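Local coordinates for Non-structural protein 3 (Porcine deltacoronavirus, PDB 6LN0) that probably acts as a papain-like protease that cleaves the viral polyprotein, and joins this peptidase to a macro domain, as in other coronaviruses, at residues A[240-245]-A[251-256]; A[259-264]-A[301-306]; A[311-316]-A[390-395]. All coordinates share one frame; numbering follows the deposited sequence.

Contact 1: residues A[240-245]-A[251-256]; sequences HKWVVS and MHLKQK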
ATOM      1  N   HIS A 240      14.679  -8.743  11.758  1.00 51.26           N
ATOM      2  CA  HIS A 240      16.097  -8.874  12.068  1.00 53.71           C
ATOM      3  C   HIS A 240      16.293  -9.721  13.314  1.00 50.82           C
ATOM      4  O   HIS A 240      15.574  -9.570  14.305  1.00 56.14           O
ATOM      5  CB  HIS A 240      16.720  -7.500  12.275  1.00 50.24           C
ATOM      6  CG  HIS A 240      18.102  -7.380  11.732  1.00 59.70           C
ATOM      7  ND1 HIS A 240      19.211  -7.242  12.545  1.00 60.34           N
ATOM      8  CD2 HIS A 240      18.564  -7.372  10.458  1.00 60.50           C
ATOM      9  CE1 HIS A 240      20.294  -7.143  11.795  1.00 57.34           C
ATOM     10  NE2 HIS A 240      19.930  -7.219  10.527  1.00 63.14           N
ATOM     11  N   LYS A 241      17.264 -10.622  13.264  1.00 57.43           N
ATOM     12  CA  LYS A 241      17.626 -11.407  14.444  1.00 62.39           C
ATOM     13  C   LYS A 241      18.715 -10.673  15.219  1.00 53.37           C
ATOM     14  O   LYS A 241      19.714 -10.239  14.637  1.00 56.98           O
ATOM     15  CB  LYS A 241      18.078 -12.821  14.050  1.00 60.62           C
ATOM     16  CG  LYS A 241      17.052 -13.578  13.158  1.00 63.45           C
ATOM     17  CD  LYS A 241      17.168 -15.118  13.279  1.00 72.16           C
ATOM     18  CE  LYS A 241      16.421 -15.863  12.152  1.00 68.34           C
ATOM     19  NZ  LYS A 241      15.116 -16.493  12.573  1.00 69.26           N
ATOM     20  N   TRP A 242      18.504 -10.495  16.519  1.00 56.76           N
ATOM     21  CA  TRP A 242      19.498  -9.893  17.399  1.00 54.43           C
ATOM     22  C   TRP A 242      19.787 -10.824  18.562  1.00 55.95           C
ATOM     23  O   TRP A 242      19.020 -11.744  18.856  1.00 56.77           O
ATOM     24  CB  TRP A 242      19.042  -8.562  17.999  1.00 51.61           C
ATOM     25  CG  TRP A 242      18.476  -7.548  17.072  1.00 55.69           C
ATOM     26  CD1 TRP A 242      17.154  -7.286  16.869  1.00 51.80           C
ATOM     27  CD2 TRP A 242      19.203  -6.607  16.264  1.00 51.46           C
ATOM     28  NE1 TRP A 242      17.014  -6.257  15.974  1.00 55.12           N
ATOM     29  CE2 TRP A 242      18.254  -5.824  15.586  1.00 53.04           C
ATOM     30  CE3 TRP A 242      20.556  -6.360  16.042  1.00 51.89           C
ATOM     31  CZ2 TRP A 242      18.615  -4.813  14.698  1.00 51.02           C
ATOM     32  CZ3 TRP A 242      20.913  -5.357  15.157  1.00 50.30           C
ATOM     33  CH2 TRP A 242      19.948  -4.594  14.500  1.00 51.33           C
ATOM     34  N   VAL A 243      20.883 -10.542  19.264  1.00 56.34           N
ATOM     35  CA  VAL A 243      21.207 -11.224  20.511  1.00 53.23           C
ATOM     36  C   VAL A 243      21.256 -10.187  21.630  1.00 59.56           C
ATOM     37  O   VAL A 243      21.947  -9.165  21.513  1.00 57.62           O
ATOM     38  CB  VAL A 243      22.536 -11.996  20.389  1.00 63.31           C
ATOM     39  CG1 VAL A 243      23.209 -12.182  21.761  1.00 57.50           C
ATOM     40  CG2 VAL A 243      22.314 -13.338  19.656  1.00 51.60           C
ATOM     41  N   VAL A 244      20.505 -10.438  22.703  1.00 60.62           N
ATOM     42  CA  VAL A 244      20.596  -9.625  23.908  1.00 63.95           C
ATOM     43  C   VAL A 244      21.098 -10.502  25.048  1.00 64.15           C
ATOM     44  O   VAL A 244      20.995 -11.731  25.012  1.00 65.44           O
ATOM     45  CB  VAL A 244      19.264  -8.944  24.286  1.00 55.68           C
ATOM     46  CG1 VAL A 244      19.091  -7.667  23.487  1.00 50.76           C
ATOM     47  CG2 VAL A 244      18.104  -9.901  24.082  1.00 58.05           C
ATOM     48  N   SER A 245      21.603  -9.845  26.092  1.00 67.54           N
ATOM     49  CA  SER A 245      22.527 -10.484  27.027  1.00 67.53           C
ATOM     50  C   SER A 245      22.569  -9.683  28.321  1.00 65.85           C
ATOM     51  O   SER A 245      22.872  -8.487  28.276  1.00 66.48           O
ATOM     52  CB  SER A 245      23.916 -10.552  26.387  1.00 63.60           C
ATOM     53  OG  SER A 245      24.849 -11.133  27.257  1.00 72.67           O
ATOM     54  N   MET A 251      20.351  -5.500  30.546  1.00 63.89           N
ATOM     55  CA  MET A 251      20.217  -6.323  29.340  1.00 64.22           C
ATOM     56  C   MET A 251      20.820  -5.561  28.158  1.00 54.11           C
ATOM     57  O   MET A 251      20.327  -4.497  27.781  1.00 59.24           O
ATOM     58  CB  MET A 251      18.754  -6.688  29.105  1.00 61.49           C
ATOM     59  CG  MET A 251      18.537  -7.678  27.961  1.00 69.75           C
ATOM     60  SD  MET A 251      18.996  -9.394  28.336  1.00 69.37           S
ATOM     61  CE  MET A 251      17.567  -9.950  29.249  1.00 68.76           C
ATOM     62  N   HIS A 252      21.906  -6.083  27.601  1.00 56.80           N
ATOM     63  CA  HIS A 252      22.700  -5.405  26.586  1.00 53.96           C
ATOM     64  C   HIS A 252      22.384  -5.952  25.203  1.00 56.32           C
ATOM     65  O   HIS A 252      22.101  -7.140  25.032  1.00 57.05           O
ATOM     66  CB  HIS A 252      24.199  -5.582  26.854  1.00 52.70           C
ATOM     67  CG  HIS A 252      25.082  -5.057  25.761  1.00 49.38           C
ATOM     68  ND1 HIS A 252      25.262  -3.709  25.532  1.00 54.98           N
ATOM     69  CD2 HIS A 252      25.844  -5.694  24.840  1.00 51.44           C
ATOM     70  CE1 HIS A 252      26.088  -3.536  24.514  1.00 50.20           C
ATOM     71  NE2 HIS A 252      26.452  -4.725  24.071  1.00 50.51           N
ATOM     72  N   LEU A 253      22.485  -5.089  24.206  1.00 54.86           N
ATOM     73  CA  LEU A 253      22.208  -5.477  22.834  1.00 56.52           C
ATOM     74  C   LEU A 253      23.546  -5.717  22.154  1.00 55.15           C
ATOM     75  O   LEU A 253      24.257  -4.760  21.834  1.00 53.34           O
ATOM     76  CB  LEU A 253      21.390  -4.412  22.108  1.00 54.20           C
ATOM     77  CG  LEU A 253      21.038  -4.695  20.647  1.00 52.68           C
ATOM     78  CD1 LEU A 253      19.895  -5.690  20.533  1.00 51.10           C
ATOM     79  CD2 LEU A 253      20.688  -3.421  19.925  1.00 49.27           C
ATOM     80  N   LYS A 254      23.861  -6.998  21.918  1.00 60.77           N
ATOM     81  CA  LYS A 254      25.151  -7.413  21.366  1.00 62.25           C
ATOM     82  C   LYS A 254      25.484  -6.632  20.101  1.00 56.99           C
ATOM     83  O   LYS A 254      24.631  -6.425  19.236  1.00 61.78           O
ATOM     84  CB  LYS A 254      25.137  -8.924  21.074  1.00 61.15           C
ATOM     85  CG  LYS A 254      26.443  -9.488  20.483  1.00 60.30           C
ATOM     86  CD  LYS A 254      26.527 -11.033  20.571  1.00 61.62           C
ATOM     87  CE  LYS A 254      26.919 -11.526  21.975  1.00 77.32           C
ATOM     88  NZ  LYS A 254      27.351 -12.965  22.038  1.00 75.53           N
ATOM     89  N   GLN A 255      26.735  -6.183  20.013  1.00 57.96           N
ATOM     90  CA  GLN A 255      27.169  -5.347  18.899  1.00 60.89           C
ATOM     91  C   GLN A 255      26.998  -6.088  17.572  1.00 63.66           C
ATOM     92  O   GLN A 255      27.324  -7.274  17.452  1.00 63.10           O
ATOM     93  CB  GLN A 255      28.629  -4.924  19.119  1.00 53.02           C
ATOM     94  CG  GLN A 255      29.355  -4.340  17.912  1.00 60.94           C
ATOM     95  CD  GLN A 255      28.739  -3.046  17.407  1.00 64.66           C
ATOM     96  OE1 GLN A 255      28.631  -2.063  18.147  1.00 60.99           O
ATOM     97  NE2 GLN A 255      28.334  -3.035  16.125  1.00 66.07           N
ATOM     98  N   LYS A 256      26.464  -5.383  16.574  1.00 62.41           N
ATOM     99  CA  LYS A 256      26.123  -5.986  15.289  1.00 60.05           C
ATOM    100  C   LYS A 256      25.561  -4.948  14.332  1.00 60.99           C
ATOM    101  O   LYS A 256      24.697  -4.154  14.717  1.00 57.71           O
ATOM    102  CB  LYS A 256      25.094  -7.102  15.469  1.00 60.54           C
ATOM    103  CG  LYS A 256      24.563  -7.676  14.168  1.00 57.34           C
ATOM    104  CD  LYS A 256      24.009  -9.061  14.400  1.00 54.10           C
ATOM    105  CE  LYS A 256      22.895  -9.373  13.433  1.00 60.73           C
ATOM    106  NZ  LYS A 256      22.346 -10.749  13.650  1.00 59.21           N
TER

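Contact 2: residues A[259-264]-A[301-306]; sequences NCFVSA and ASTNRR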
ATOM      1  N   ASN A 259      24.801  -1.263  15.178  1.00 48.19           N
ATOM      2  CA  ASN A 259      23.724  -0.944  16.099  1.00 48.56           C
ATOM      3  C   ASN A 259      24.217  -0.333  17.429  1.00 49.03           C
ATOM      4  O   ASN A 259      23.462  -0.366  18.408  1.00 46.41           O
ATOM      5  CB  ASN A 259      22.893  -2.202  16.375  1.00 45.85           C
ATOM      6  CG  ASN A 259      23.664  -3.248  17.158  1.00 53.19           C
ATOM      7  OD1 ASN A 259      24.883  -3.140  17.309  1.00 52.47           O
ATOM      8  ND2 ASN A 259      22.960  -4.257  17.672  1.00 48.51           N
ATOM      9  N   CYS A 260      25.448   0.189  17.514  1.00 49.19           N
ATOM     10  CA  CYS A 260      25.942   0.608  18.828  1.00 51.91           C
ATOM     11  C   CYS A 260      25.217   1.851  19.315  1.00 51.34           C
ATOM     12  O   CYS A 260      24.958   1.983  20.518  1.00 49.24           O
ATOM     13  CB  CYS A 260      27.467   0.817  18.799  1.00 46.82           C
ATOM     14  SG  CYS A 260      28.084   1.983  17.560  1.00 64.37           S
ATOM     15  N   PHE A 261      24.845   2.740  18.390  1.00 53.74           N
ATOM     16  CA  PHE A 261      24.003   3.879  18.741  1.00 51.09           C
ATOM     17  C   PHE A 261      22.700   3.461  19.413  1.00 46.69           C
ATOM     18  O   PHE A 261      22.131   4.251  20.175  1.00 49.27           O
ATOM     19  CB  PHE A 261      23.708   4.748  17.508  1.00 54.02           C
ATOM     20  CG  PHE A 261      22.608   4.224  16.608  1.00 53.14           C
ATOM     21  CD1 PHE A 261      22.812   3.126  15.792  1.00 50.60           C
ATOM     22  CD2 PHE A 261      21.386   4.871  16.551  1.00 55.60           C
ATOM     23  CE1 PHE A 261      21.785   2.671  14.943  1.00 55.46           C
ATOM     24  CE2 PHE A 261      20.365   4.432  15.721  1.00 47.07           C
ATOM     25  CZ  PHE A 261      20.568   3.325  14.916  1.00 51.00           C
ATOM     26  N   VAL A 262      22.240   2.234  19.197  1.00 43.72           N
ATOM     27  CA  VAL A 262      21.017   1.788  19.850  1.00 44.97           C
ATOM     28  C   VAL A 262      21.320   1.246  21.237  1.00 46.33           C
ATOM     29  O   VAL A 262      20.707   1.662  22.228  1.00 48.83           O
ATOM     30  CB  VAL A 262      20.290   0.738  18.985  1.00 42.14           C
ATOM     31  CG1 VAL A 262      19.124   0.162  19.734  1.00 34.75           C
ATOM     32  CG2 VAL A 262      19.849   1.352  17.684  1.00 43.78           C
ATOM     33  N   SER A 263      22.263   0.303  21.327  1.00 48.72           N
ATOM     34  CA  SER A 263      22.669  -0.233  22.627  1.00 50.67           C
ATOM     35  C   SER A 263      23.119   0.871  23.580  1.00 42.45           C
ATOM     36  O   SER A 263      22.786   0.840  24.765  1.00 46.77           O
ATOM     37  CB  SER A 263      23.786  -1.273  22.460  1.00 49.77           C
ATOM     38  OG  SER A 263      24.800  -0.793  21.587  1.00 49.55           O
ATOM     39  N   ALA A 264      23.869   1.853  23.097  1.00 39.68           N
ATOM     40  CA  ALA A 264      24.297   2.915  24.006  1.00 46.04           C
ATOM     41  C   ALA A 264      23.089   3.703  24.533  1.00 51.18           C
ATOM     42  O   ALA A 264      23.011   4.033  25.728  1.00 47.19           O
ATOM     43  CB  ALA A 264      25.300   3.835  23.313  1.00 39.17           C
ATOM     44  N   ALA A 301      12.972   2.782  13.236  1.00 39.43           N
ATOM     45  CA  ALA A 301      11.957   3.492  12.450  1.00 44.80           C
ATOM     46  C   ALA A 301      11.695   4.893  13.002  1.00 41.10           C
ATOM     47  O   ALA A 301      11.427   5.826  12.239  1.00 40.44           O
ATOM     48  CB  ALA A 301      10.650   2.694  12.411  1.00 38.60           C
ATOM     49  N   SER A 302      11.746   5.056  14.325  1.00 38.30           N
ATOM     50  CA  SER A 302      11.530   6.381  14.903  1.00 46.23           C
ATOM     51  C   SER A 302      12.666   7.349  14.568  1.00 48.50           C
ATOM     52  O   SER A 302      12.425   8.558  14.470  1.00 50.49           O
ATOM     53  CB  SER A 302      11.362   6.281  16.421  1.00 45.05           C
ATOM     54  OG  SER A 302      10.261   5.456  16.760  1.00 44.70           O
ATOM     55  N   THR A 303      13.901   6.856  14.405  1.00 41.88           N
ATOM     56  CA  THR A 303      15.035   7.728  14.110  1.00 43.46           C
ATOM     57  C   THR A 303      15.447   7.667  12.644  1.00 45.80           C
ATOM     58  O   THR A 303      16.473   8.239  12.275  1.00 43.65           O
ATOM     59  CB  THR A 303      16.237   7.411  15.032  1.00 39.12           C
ATOM     60  OG1 THR A 303      16.685   6.069  14.848  1.00 39.09           O
ATOM     61  CG2 THR A 303      15.858   7.551  16.475  1.00 43.13           C
ATOM     62  N   ASN A 304      14.656   7.005  11.795  1.00 46.29           N
ATOM     63  CA  ASN A 304      14.852   7.036  10.347  1.00 42.11           C
ATOM     64  C   ASN A 304      16.219   6.470   9.963  1.00 46.47           C
ATOM     65  O   ASN A 304      16.982   7.066   9.208  1.00 51.30           O
ATOM     66  CB  ASN A 304      14.662   8.449   9.795  1.00 42.81           C
ATOM     67  CG  ASN A 304      13.272   8.970  10.034  1.00 45.81           C
ATOM     68  OD1 ASN A 304      12.311   8.414   9.529  1.00 49.97           O
ATOM     69  ND2 ASN A 304      13.154  10.031  10.810  1.00 44.95           N
ATOM     70  N   ARG A 305      16.520   5.295  10.486  1.00 43.45           N
ATOM     71  CA  ARG A 305      17.730   4.583  10.129  1.00 51.97           C
ATOM     72  C   ARG A 305      17.354   3.239   9.538  1.00 51.12           C
ATOM     73  O   ARG A 305      16.245   2.741   9.738  1.00 53.48           O
ATOM     74  CB  ARG A 305      18.637   4.357  11.347  1.00 49.44           C
ATOM     75  CG  ARG A 305      18.936   5.608  12.108  1.00 51.05           C
ATOM     76  CD  ARG A 305      19.787   6.536  11.277  1.00 50.67           C
ATOM     77  NE  ARG A 305      20.175   7.687  12.076  1.00 55.27           N
ATOM     78  CZ  ARG A 305      20.886   8.706  11.614  1.00 62.54           C
ATOM     79  NH1 ARG A 305      21.280   8.707  10.344  1.00 63.20           N
ATOM     80  NH2 ARG A 305      21.203   9.718  12.422  1.00 61.41           N
ATOM     81  N   ARG A 306      18.303   2.638   8.838  1.00 54.11           N
ATOM     82  CA  ARG A 306      18.174   1.259   8.409  1.00 57.37           C
ATOM     83  C   ARG A 306      19.274   0.431   9.056  1.00 55.11           C
ATOM     84  O   ARG A 306      20.386   0.909   9.283  1.00 58.28           O
ATOM     85  CB  ARG A 306      18.235   1.144   6.888  1.00 58.04           C
ATOM     86  CG  ARG A 306      17.337   2.143   6.160  1.00 62.87           C
ATOM     87  CD  ARG A 306      15.874   2.043   6.620  1.00 60.56           C
ATOM     88  NE  ARG A 306      15.308   0.703   6.425  1.00 70.46           N
ATOM     89  CZ  ARG A 306      14.711   0.284   5.306  1.00 67.32           C
ATOM     90  NH1 ARG A 306      14.590   1.098   4.264  1.00 65.00           N
ATOM     91  NH2 ARG A 306      14.230  -0.952   5.236  1.00 67.97           N
TER

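Contact 3: residues A[311-316]-A[390-395]; sequences GCPQQV and PAIKFA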
ATOM      1  N   GLY A 311      23.745   5.412  13.381  1.00 54.47           N
ATOM      2  CA  GLY A 311      22.987   6.592  13.770  1.00 61.37           C
ATOM      3  C   GLY A 311      23.496   7.312  15.011  1.00 60.53           C
ATOM      4  O   GLY A 311      24.597   7.038  15.502  1.00 57.95           O
ATOM      5  N   CYS A 312      22.680   8.243  15.518  1.00 56.96           N
ATOM      6  CA  CYS A 312      23.082   9.175  16.561  1.00 54.31           C
ATOM      7  C   CYS A 312      22.588   8.700  17.918  1.00 55.13           C
ATOM      8  O   CYS A 312      21.370   8.571  18.107  1.00 52.52           O
ATOM      9  CB  CYS A 312      22.521  10.556  16.275  1.00 48.15           C
ATOM     10  SG  CYS A 312      22.883  11.698  17.597  1.00 58.41           S
ATOM     11  N   PRO A 313      23.462   8.475  18.905  1.00 54.44           N
ATOM     12  CA  PRO A 313      22.957   8.014  20.203  1.00 45.40           C
ATOM     13  C   PRO A 313      22.132   9.064  20.932  1.00 42.33           C
ATOM     14  O   PRO A 313      21.261   8.681  21.716  1.00 42.62           O
ATOM     15  CB  PRO A 313      24.239   7.645  20.972  1.00 46.25           C
ATOM     16  CG  PRO A 313      25.288   8.462  20.362  1.00 46.26           C
ATOM     17  CD  PRO A 313      24.929   8.614  18.907  1.00 51.75           C
ATOM     18  N   GLN A 314      22.377  10.365  20.706  1.00 45.41           N
ATOM     19  CA  GLN A 314      21.518  11.400  21.294  1.00 45.73           C
ATOM     20  C   GLN A 314      20.082  11.253  20.812  1.00 43.78           C
ATOM     21  O   GLN A 314      19.137  11.418  21.593  1.00 40.31           O
ATOM     22  CB  GLN A 314      22.019  12.809  20.948  1.00 41.34           C
ATOM     23  CG  GLN A 314      23.389  13.143  21.413  1.00 43.16           C
ATOM     24  CD  GLN A 314      23.800  14.559  21.040  1.00 47.46           C
ATOM     25  OE1 GLN A 314      23.205  15.176  20.151  1.00 47.11           O
ATOM     26  NE2 GLN A 314      24.831  15.087  21.727  1.00 40.60           N
ATOM     27  N   GLN A 315      19.906  10.971  19.513  1.00 46.80           N
ATOM     28  CA  GLN A 315      18.590  10.669  18.954  1.00 47.60           C
ATOM     29  C   GLN A 315      17.894   9.561  19.736  1.00 45.08           C
ATOM     30  O   GLN A 315      16.716   9.672  20.088  1.00 42.32           O
ATOM     31  CB  GLN A 315      18.731  10.255  17.489  1.00 50.66           C
ATOM     32  CG  GLN A 315      18.439  11.328  16.449  1.00 55.94           C
ATOM     33  CD  GLN A 315      18.326  10.733  15.033  1.00 58.08           C
ATOM     34  OE1 GLN A 315      19.276  10.125  14.521  1.00 56.35           O
ATOM     35  NE2 GLN A 315      17.159  10.896  14.407  1.00 51.40           N
ATOM     36  N   VAL A 316      18.617   8.483  20.028  1.00 43.81           N
ATOM     37  CA  VAL A 316      18.000   7.344  20.696  1.00 41.36           C
ATOM     38  C   VAL A 316      17.562   7.724  22.105  1.00 43.33           C
ATOM     39  O   VAL A 316      16.393   7.563  22.470  1.00 43.39           O
ATOM     40  CB  VAL A 316      18.956   6.141  20.704  1.00 40.47           C
ATOM     41  CG1 VAL A 316      18.353   4.990  21.500  1.00 39.20           C
ATOM     42  CG2 VAL A 316      19.298   5.743  19.274  1.00 37.78           C
ATOM     43  N   PRO A 390      26.317   7.760  34.877  1.00 57.03           N
ATOM     44  CA  PRO A 390      25.937   7.110  33.605  1.00 57.62           C
ATOM     45  C   PRO A 390      25.987   8.083  32.437  1.00 51.99           C
ATOM     46  O   PRO A 390      25.406   9.167  32.484  1.00 51.15           O
ATOM     47  CB  PRO A 390      24.505   6.625  33.858  1.00 50.91           C
ATOM     48  CG  PRO A 390      24.358   6.578  35.338  1.00 55.08           C
ATOM     49  CD  PRO A 390      25.296   7.603  35.926  1.00 52.38           C
ATOM     50  N   ALA A 391      26.701   7.699  31.385  1.00 51.53           N
ATOM     51  CA  ALA A 391      26.929   8.597  30.263  1.00 47.24           C
ATOM     52  C   ALA A 391      27.020   7.797  28.969  1.00 50.00           C
ATOM     53  O   ALA A 391      26.952   6.562  28.958  1.00 47.71           O
ATOM     54  CB  ALA A 391      28.196   9.431  30.466  1.00 46.20           C
ATOM     55  N   ILE A 392      27.164   8.522  27.867  1.00 46.26           N
ATOM     56  CA  ILE A 392      27.420   7.928  26.566  1.00 46.58           C
ATOM     57  C   ILE A 392      28.622   8.639  25.968  1.00 42.57           C
ATOM     58  O   ILE A 392      28.700   9.871  25.986  1.00 42.53           O
ATOM     59  CB  ILE A 392      26.192   8.022  25.632  1.00 44.06           C
ATOM     60  CG1 ILE A 392      25.045   7.145  26.171  1.00 45.00           C
ATOM     61  CG2 ILE A 392      26.573   7.589  24.256  1.00 43.72           C
ATOM     62  CD1 ILE A 392      23.765   7.121  25.300  1.00 43.91           C
ATOM     63  N   LYS A 393      29.574   7.867  25.477  1.00 47.27           N
ATOM     64  CA  LYS A 393      30.733   8.422  24.801  1.00 53.92           C
ATOM     65  C   LYS A 393      30.708   8.012  23.332  1.00 58.08           C
ATOM     66  O   LYS A 393      30.234   6.924  22.971  1.00 52.53           O
ATOM     67  CB  LYS A 393      32.049   7.978  25.467  1.00 57.72           C
ATOM     68  CG  LYS A 393      32.278   8.515  26.889  1.00 56.07           C
ATOM     69  CD  LYS A 393      33.751   8.760  27.163  1.00 58.75           C
ATOM     70  CE  LYS A 393      34.198   8.158  28.499  1.00 69.66           C
ATOM     71  NZ  LYS A 393      35.685   7.888  28.539  1.00 78.24           N
ATOM     72  N   PHE A 394      31.224   8.912  22.498  1.00 56.84           N
ATOM     73  CA  PHE A 394      31.218   8.773  21.049  1.00 60.04           C
ATOM     74  C   PHE A 394      32.603   9.151  20.545  1.00 65.78           C
ATOM     75  O   PHE A 394      33.101  10.236  20.861  1.00 59.54           O
ATOM     76  CB  PHE A 394      30.150   9.685  20.444  1.00 57.79           C
ATOM     77  CG  PHE A 394      29.825   9.410  18.993  1.00 64.69           C
ATOM     78  CD1 PHE A 394      30.702   9.772  17.983  1.00 61.28           C
ATOM     79  CD2 PHE A 394      28.605   8.845  18.640  1.00 64.12           C
ATOM     80  CE1 PHE A 394      30.384   9.549  16.656  1.00 65.04           C
ATOM     81  CE2 PHE A 394      28.284   8.609  17.306  1.00 68.05           C
ATOM     82  CZ  PHE A 394      29.174   8.962  16.318  1.00 70.07           C
ATOM     83  N   ALA A 395      33.226   8.258  19.779  1.00 63.25           N
ATOM     84  CA  ALA A 395      34.496   8.568  19.139  1.00 62.46           C
ATOM     85  C   ALA A 395      34.748   7.538  18.056  1.00 65.80           C
ATOM     86  O   ALA A 395      34.424   6.361  18.229  1.00 70.71           O
ATOM     87  CB  ALA A 395      35.658   8.572  20.140  1.00 66.73           C
TER

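Contact 1: residues A[240-245]-A[251-256]
Lys256 reaches across to the segment 240-245 with the far end of its side chain. Its CG lies only loosely by the Trp242 indole, 4.4 Å from CZ3 of Trp242, while the backbone O of Lys256 meets the edge of the same ring. With CG anti to the backbone N (chi1 173°) and every later bond extended, the chain spans the gap: CE comes within 3.8 Å of CE1 of His240, and NZ donates to Lys241 O at 2.9 Å, standing 32° out of that carbonyl's plane. A lysine suits this place because its CE rests obliquely against the His240 ring while its ammonium satisfies a carbonyl beyond the strand pairs. The His240 ring, through ND1, stands over one indole face near its rim.

Farther along, Leu253 places CD1 3.6 Å from CG1 of Val244 and also touches CB of Trp242, an apolar cluster that helices 260-270 and 293-302 extend. Val243 and Lys254 lie side by side, CG1 of the valine against CD of the lysine. The backbones hold together through Lys254 N to Val243 O (2.9 Å) and a nearly straight bond from His252 N to Ser245 O (2.7 Å), its return bond being weak. Val244 with Leu253 is a non-hydrogen-bonded pair and Ser245 with His252 a hydrogen-bonded one, the register of an antiparallel beta hairpin, here within the papain-like peptidase.

Contact 2: residues A[259-264]-A[301-306]
Phe261 presents its ring to Thr303 and Arg305, with Val262 CG2 over the centre of one ring face, 3.4 Å above the plane. Thr303 OG1 lies near the ring plane at the edge, 4.1 Å from Phe261 CE2. Arg305 comes obliquely: its CG is 4.0 Å from Phe261 CZ, and its CB stays close to the same carbon. Tyr300, on helix 293-302, meets the phenylalanine edge-to-face.

The phenyl ring gets there with CG between the backbone N and the carbonyl carbon (chi1 80°), a torsion rare for aromatics deep in a helix but tolerable in the first turn of helix 260-270, where no preceding turn stands in the way. In Arg305, CG anti to the carbonyl carbon (chi1 -53°) comes beside CZ, and the bend at chi2 then turns the guanidinium aside, its plane 79° from that of the ring.

The polar ends have partners elsewhere: Thr303 OG1 bonds to Ile299 O, in the last turn of helix 293-302, and Arg305 NH2 to Gln315 OE1, while NH1 makes a long, weak ion pair with Glu309. No hydrogen bond joins the two segments. Toward Phe261 the arginine offers CB and CG, which implies a small, loose van der Waals contact at the rim of a buried ring.

Contact 3: residues A[311-316]-A[390-395]
The start of helix 313-322 packs here on strand 391-395, next to the outermost strand 398-402 of a mixed beta-sheet, with Pro313, the first helical residue, set against Ile392 and Phe394. Its CB lies 4.0 Å from CG2 of Ile392, the branch anti to the backbone N. On the other partner, CD of Pro313 is 3.7 Å from CD2 of Phe394 and touches CE2 as well. This CD meets the aromatic ring at its edge, near its plane, where Gly311 O also lies, and the two side chains cross at about a right angle. Phe394 swings its CG anti to the backbone N (chi1 -167°), which carries the ring across to the proline.

Proline fits a first helical turn, where its missing N-H costs no helical bond, and its rigid, puckered ring offers CB, CG and CD as a compact apolar surface. Before it, Cys312 is the N-cap, SG accepting a weak bond from Gln315 N at 3.6 Å.

Ile392 and Phe394, two residues apart, both point to the helix side of the strand. Cys399 of strand 398-402 touches both Pro313 and Phe394, and Val418 of strand 416-423 meets Pro313 and Ile392. Pro313 thus sits over strands 398-402, 391-395 and 416-423, while Ile392 also reaches Ala264 and Leu268 of helix 260-270.

Overall arrangement
The contacts follow one another along the chain and form a layered stack in the papain-like peptidase. Helix 260-270 lies in the middle: hairpin 244-253 of contact 1 packs on it, as does strand 391-395 of contact 3. Centres of contacts 1 and 2 are about 13 Å apart, those of 2 and 3 about 10 Å; the centres of contacts 1 and 3 are about 17 Å apart, and their nearest atoms about 9 Å. Probable hydrogen bonds link neighbours: Asn259 ND2 with Lys254 O (3.2 Å), and Arg305 NH2 with Gln315 OE1 (2.9 Å). Hairpin, helices and eight-stranded sheet are thereby joined, consistent with the helical thumb and sheet-rich palm of coronavirus papain-like proteases.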